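Succinoglycan biosynthesis protein (Bacillus cereus ATCC 14579, PDB 3B55) binds a calcium ion and is probably an enzyme related to the erythromycin esterases, its substrate not established. Local coordinates at residues Leu120-Tyr125 with Val166-Met171; Asn40-Trp45 with Asn372-Gln377. The protein carries 1 engineered substitution. One frame throughout, in Å; residues are numbered along the deposited sequence.

Contact 1 (Leu120-Tyr125 with Val166-Met171); sequences LELDRY and VRVIGM
The carboxylate of Asp123 is gripped through both oxygens by two consecutive residues of strand 167-172. OD2 receives NH2 of Arg167 at 2.7 Å on its syn lone pair, a bent salt bridge (135° at the hydrogen). OD1 takes the backbone N of Val168 at 2.9 Å in a nearly linear bond from above the carboxylate plane. Because the Arg167 chain folds at chi2 and chi3, its guanidinium curls back and presents an edge to the acid, with OD2 tilted somewhat from the guanidinium plane and the two flat groups 47° apart. On the helix, CG of Asp123 is anti to the backbone N (chi1 -170°), which carries the carboxylate over to the strand. With both oxygens held, its rotation is restricted, and the nearby positive charge would be expected to favour its ionised form. Beside this polar pair, Leu122 CB rests on Val168 CG1 at 3.9 Å. Helix and strand run almost exactly antiparallel, their short-segment axes 7.0 Å apart. Strand 167-172, one of the two edge strands of its sheet within the chain, pairs through Arg167 and Ile169 with parallel strand 109-112; helices 116-128 and 144-158, where Leu122 touches Leu150, complete a beta-alpha-beta crossover.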
# COMPACT_ATOMS: atom_id res chain seq x y z
N LEU A 120 -9.85 -9.67 2.63
CA LEU A 120 -11.03 -10.39 2.14
C LEU A 120 -12.18 -10.12 3.09
O LEU A 120 -13.34 -10.08 2.68
CB LEU A 120 -10.76 -11.90 2.07
CG LEU A 120 -9.77 -12.39 1.02
CD1 LEU A 120 -9.61 -13.90 1.14
CD2 LEU A 120 -10.27 -12.02 -0.37
N GLU A 121 -11.85 -9.92 4.37
CA GLU A 121 -12.82 -9.65 5.42
C GLU A 121 -13.20 -8.17 5.47
O GLU A 121 -14.30 -7.82 5.89
CB GLU A 121 -12.27 -10.07 6.78
CG GLU A 121 -12.06 -11.57 6.96
CD GLU A 121 -13.36 -12.35 7.07
OE1 GLU A 121 -14.41 -11.74 7.36
OE2 GLU A 121 -13.33 -13.58 6.87
N LEU A 122 -12.28 -7.30 5.07
CA LEU A 122 -12.54 -5.87 5.08
C LEU A 122 -13.47 -5.58 3.91
O LEU A 122 -14.35 -4.73 4.00
CB LEU A 122 -11.25 -5.08 4.94
CG LEU A 122 -10.18 -5.32 6.01
CD1 LEU A 122 -8.94 -4.50 5.70
CD2 LEU A 122 -10.73 -4.97 7.39
N ASP A 123 -13.25 -6.30 2.81
CA ASP A 123 -14.06 -6.14 1.61
C ASP A 123 -15.50 -6.57 1.93
O ASP A 123 -16.46 -5.92 1.51
CB ASP A 123 -13.49 -7.01 0.49
CG ASP A 123 -14.12 -6.71 -0.86
OD1 ASP A 123 -14.20 -5.51 -1.21
OD2 ASP A 123 -14.52 -7.66 -1.55
N ARG A 124 -15.63 -7.66 2.67
CA ARG A 124 -16.93 -8.17 3.06
C ARG A 124 -17.64 -7.13 3.95
O ARG A 124 -18.86 -6.98 3.89
CB ARG A 124 -16.77 -9.49 3.81
CG ARG A 124 -18.05 -10.07 4.38
CD ARG A 124 -17.84 -11.49 4.88
NE ARG A 124 -19.03 -12.05 5.52
CZ ARG A 124 -19.41 -11.77 6.77
NH1 ARG A 124 -18.68 -10.95 7.51
NH2 ARG A 124 -20.50 -12.32 7.27
N TYR A 125 -16.86 -6.42 4.76
CA TYR A 125 -17.42 -5.40 5.64
C TYR A 125 -17.94 -4.18 4.87
O TYR A 125 -19.00 -3.66 5.19
CB TYR A 125 -16.38 -4.95 6.66
CG TYR A 125 -16.80 -3.73 7.45
CD1 TYR A 125 -17.76 -3.81 8.45
CD2 TYR A 125 -16.26 -2.48 7.15
CE1 TYR A 125 -18.19 -2.67 9.13
CE2 TYR A 125 -16.68 -1.34 7.82
CZ TYR A 125 -17.65 -1.44 8.80
OH TYR A 125 -18.06 -0.29 9.45
N VAL A 166 -16.89 0.56 -4.21
CA VAL A 166 -15.45 0.55 -3.97
C VAL A 166 -15.08 -0.79 -3.34
O VAL A 166 -15.67 -1.18 -2.33
CB VAL A 166 -15.04 1.67 -3.00
CG1 VAL A 166 -13.54 1.56 -2.68
CG2 VAL A 166 -15.38 3.02 -3.62
N ARG A 167 -14.13 -1.50 -3.94
CA ARG A 167 -13.68 -2.80 -3.44
C ARG A 167 -12.39 -2.62 -2.64
O ARG A 167 -11.57 -1.75 -2.95
CB ARG A 167 -13.40 -3.76 -4.60
CG ARG A 167 -14.52 -3.90 -5.61
CD ARG A 167 -15.81 -4.43 -4.99
NE ARG A 167 -15.64 -5.72 -4.32
CZ ARG A 167 -15.14 -6.81 -4.89
NH1 ARG A 167 -14.73 -6.79 -6.15
NH2 ARG A 167 -15.04 -7.93 -4.19
N VAL A 168 -12.21 -3.44 -1.61
CA VAL A 168 -11.01 -3.37 -0.79
C VAL A 168 -10.14 -4.60 -1.01
O VAL A 168 -10.56 -5.72 -0.73
CB VAL A 168 -11.36 -3.26 0.71
CG1 VAL A 168 -10.11 -3.46 1.55
CG2 VAL A 168 -11.96 -1.90 0.99
N ILE A 169 -8.93 -4.37 -1.50
CA ILE A 169 -7.99 -5.45 -1.77
C ILE A 169 -6.72 -5.32 -0.92
O ILE A 169 -6.30 -4.21 -0.58
CB ILE A 169 -7.57 -5.48 -3.28
CG1 ILE A 169 -8.77 -5.82 -4.16
CG2 ILE A 169 -6.45 -6.48 -3.51
CD1 ILE A 169 -9.58 -4.61 -4.59
N GLY A 170 -6.11 -6.46 -0.60
CA GLY A 170 -4.88 -6.47 0.16
C GLY A 170 -3.76 -6.99 -0.72
O GLY A 170 -3.87 -8.08 -1.30
N MSE A 171 -2.68 -6.24 -0.85
CA MSE A 171 -1.58 -6.67 -1.69
C MSE A 171 -0.45 -7.36 -0.93
O MSE A 171 0.44 -7.95 -1.54
CB MSE A 171 -1.03 -5.49 -2.48
CG MSE A 171 -0.29 -4.47 -1.64
SE MSE A 171 0.38 -2.98 -2.70
CE MSE A 171 0.60 -1.69 -1.27

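Contact 2 (Asn40-Trp45 with Asn372-Gln377); sequences NQIAKW and NYIFGQ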
# COMPACT_ATOMS: atom_id res chain seq x y z
N ASN A 40 16.67 28.71 0.19
CA ASN A 40 15.70 29.60 0.82
C ASN A 40 14.80 30.15 -0.28
O ASN A 40 13.63 30.45 -0.03
CB ASN A 40 16.41 30.74 1.55
CG ASN A 40 17.18 30.26 2.77
OD1 ASN A 40 16.61 29.64 3.67
ND2 ASN A 40 18.48 30.55 2.81
N GLN A 41 15.34 30.27 -1.49
CA GLN A 41 14.58 30.77 -2.63
C GLN A 41 13.69 29.65 -3.16
O GLN A 41 12.57 29.89 -3.64
CB GLN A 41 15.52 31.24 -3.75
CG GLN A 41 16.32 32.47 -3.38
CD GLN A 41 15.43 33.65 -3.02
OE1 GLN A 41 14.82 34.27 -3.89
NE2 GLN A 41 15.33 33.94 -1.72
N ILE A 42 14.18 28.43 -3.07
CA ILE A 42 13.42 27.27 -3.52
C ILE A 42 12.14 27.18 -2.69
O ILE A 42 11.06 26.95 -3.24
CB ILE A 42 14.24 25.97 -3.34
CG1 ILE A 42 15.40 25.96 -4.34
CG2 ILE A 42 13.34 24.76 -3.53
CD1 ILE A 42 16.40 24.83 -4.11
N ALA A 43 12.27 27.37 -1.38
CA ALA A 43 11.14 27.31 -0.46
C ALA A 43 10.10 28.39 -0.76
O ALA A 43 8.94 28.27 -0.36
CB ALA A 43 11.62 27.42 0.97
N LYS A 44 10.52 29.44 -1.44
CA LYS A 44 9.62 30.53 -1.79
C LYS A 44 8.90 30.21 -3.09
O LYS A 44 7.77 30.64 -3.31
CB LYS A 44 10.39 31.85 -1.92
CG LYS A 44 10.89 32.40 -0.58
CD LYS A 44 10.30 33.79 -0.33
CE LYS A 44 10.42 34.21 1.14
NZ LYS A 44 11.60 35.07 1.45
N TRP A 45 9.57 29.45 -3.96
CA TRP A 45 8.99 29.05 -5.24
C TRP A 45 7.91 28.01 -4.93
O TRP A 45 6.86 27.97 -5.57
CB TRP A 45 10.07 28.43 -6.13
CG TRP A 45 9.62 28.02 -7.50
CD1 TRP A 45 9.83 28.69 -8.67
CD2 TRP A 45 8.91 26.82 -7.84
NE1 TRP A 45 9.29 27.98 -9.73
CE2 TRP A 45 8.73 26.83 -9.24
CE3 TRP A 45 8.41 25.74 -7.10
CZ2 TRP A 45 8.06 25.80 -9.92
CZ3 TRP A 45 7.75 24.71 -7.78
CH2 TRP A 45 7.59 24.75 -9.18
N ASN A 372 12.28 17.79 4.13
CA ASN A 372 11.39 18.08 5.26
C ASN A 372 11.52 19.54 5.71
O ASN A 372 10.52 20.26 5.82
CB ASN A 372 11.72 17.14 6.42
CG ASN A 372 11.44 15.69 6.09
OD1 ASN A 372 10.31 15.22 6.25
ND2 ASN A 372 12.45 14.98 5.62
N TYR A 373 12.74 19.96 5.98
CA TYR A 373 13.00 21.32 6.43
C TYR A 373 12.56 22.32 5.36
O TYR A 373 11.84 23.28 5.65
CB TYR A 373 14.49 21.52 6.68
CG TYR A 373 14.84 22.91 7.18
CD1 TYR A 373 14.78 23.21 8.54
CD2 TYR A 373 15.19 23.93 6.29
CE1 TYR A 373 15.05 24.49 9.00
CE2 TYR A 373 15.47 25.22 6.75
CZ TYR A 373 15.40 25.49 8.12
OH TYR A 373 15.64 26.75 8.60
N ILE A 374 13.00 22.09 4.13
CA ILE A 374 12.69 22.96 3.02
C ILE A 374 11.19 23.11 2.77
O ILE A 374 10.68 24.23 2.71
CB ILE A 374 13.46 22.50 1.77
CG1 ILE A 374 14.96 22.72 2.03
CG2 ILE A 374 13.00 23.27 0.54
CD1 ILE A 374 15.89 22.16 0.97
N PHE A 375 10.47 21.99 2.63
CA PHE A 375 9.02 22.06 2.44
C PHE A 375 8.39 22.58 3.74
O PHE A 375 7.31 23.16 3.73
CB PHE A 375 8.45 20.68 2.09
CG PHE A 375 8.48 20.36 0.62
CD1 PHE A 375 7.39 20.65 -0.18
CD2 PHE A 375 9.61 19.79 0.04
CE1 PHE A 375 7.42 20.39 -1.55
CE2 PHE A 375 9.65 19.52 -1.32
CZ PHE A 375 8.55 19.82 -2.12
N GLY A 376 9.08 22.36 4.85
CA GLY A 376 8.58 22.80 6.14
C GLY A 376 8.60 24.31 6.32
O GLY A 376 8.00 24.83 7.26
N GLN A 377 9.29 25.03 5.43
CA GLN A 377 9.35 26.48 5.53
C GLN A 377 8.20 27.17 4.78
O GLN A 377 8.06 28.39 4.83
CB GLN A 377 10.69 27.01 5.02
CG GLN A 377 11.89 26.51 5.82
CD GLN A 377 11.69 26.67 7.32
OE1 GLN A 377 11.34 25.71 8.01
NE2 GLN A 377 11.91 27.88 7.83
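This is a small, mainly apolar helix-to-helix contact that brings helix 39-49, near the start of the modelled chain, against helix 371-376 and the residue just beyond it, about 28 Å from the chain's centre to the centre of the contact. Ala43 supplies the main point of meeting, and its CA is 5.8 Å from that of Ile374. Its methyl CB lies 3.8 Å from the carbonyl O of Ile374, so a side chain of the first helix touches the backbone of the second directly, at a carbonyl that already accepts the backbone N of Gln377. The same methyl has Ile374 CG2 at 4.4 Å and Gln377 CB at 4.2 Å. Beside it Ile42 and Ile374 meet through their CG2 methyls at 4.3 Å. Gln377 takes part through the base of its side chain alone. Its CG is anti to the carbonyl carbon (chi1 -62°), and a further bend at chi2 leads the amide away from Ala43, placing OE1 4.0 Å above one face of the Tyr373 ring and offset toward its rim. Ile42 and Ile374 both touch Trp397 of helix 392-398, which joins the two helices on this apolar side, while Ile374 also reaches Thr39 and Leu46 of the first helix. The small alanine lets the backbones come close. With neither charge pairing nor hydrogen bonding between the segments, the contact is carried by van der Waals packing of methyls against methyls, a methylene and a backbone carbonyl; it depends on shape and on burial of Ile42, Ala43 and Ile374, and would be expected to have little directional preference.

In the fold
The two contacts lie on opposite sides of the chain's centre, with their centres 39 Å apart and their nearest atoms about 21 Å apart, without touching. Along the sequence contact 1 is nested within the long loop closed by contact 2, which brings residues near the start of the modelled chain together with others more than 320 positions later. The large mixed sheet relates them: contact 1 is built on its edge strand 167-172, whereas the helices of contact 2 lead into the opposite edge strand 51-53 and its neighbour 382-386. One contact thus packs a helix on the sheet, and the other joins distant parts of the chain. The calcium site at His85 and Glu113 belongs to neither.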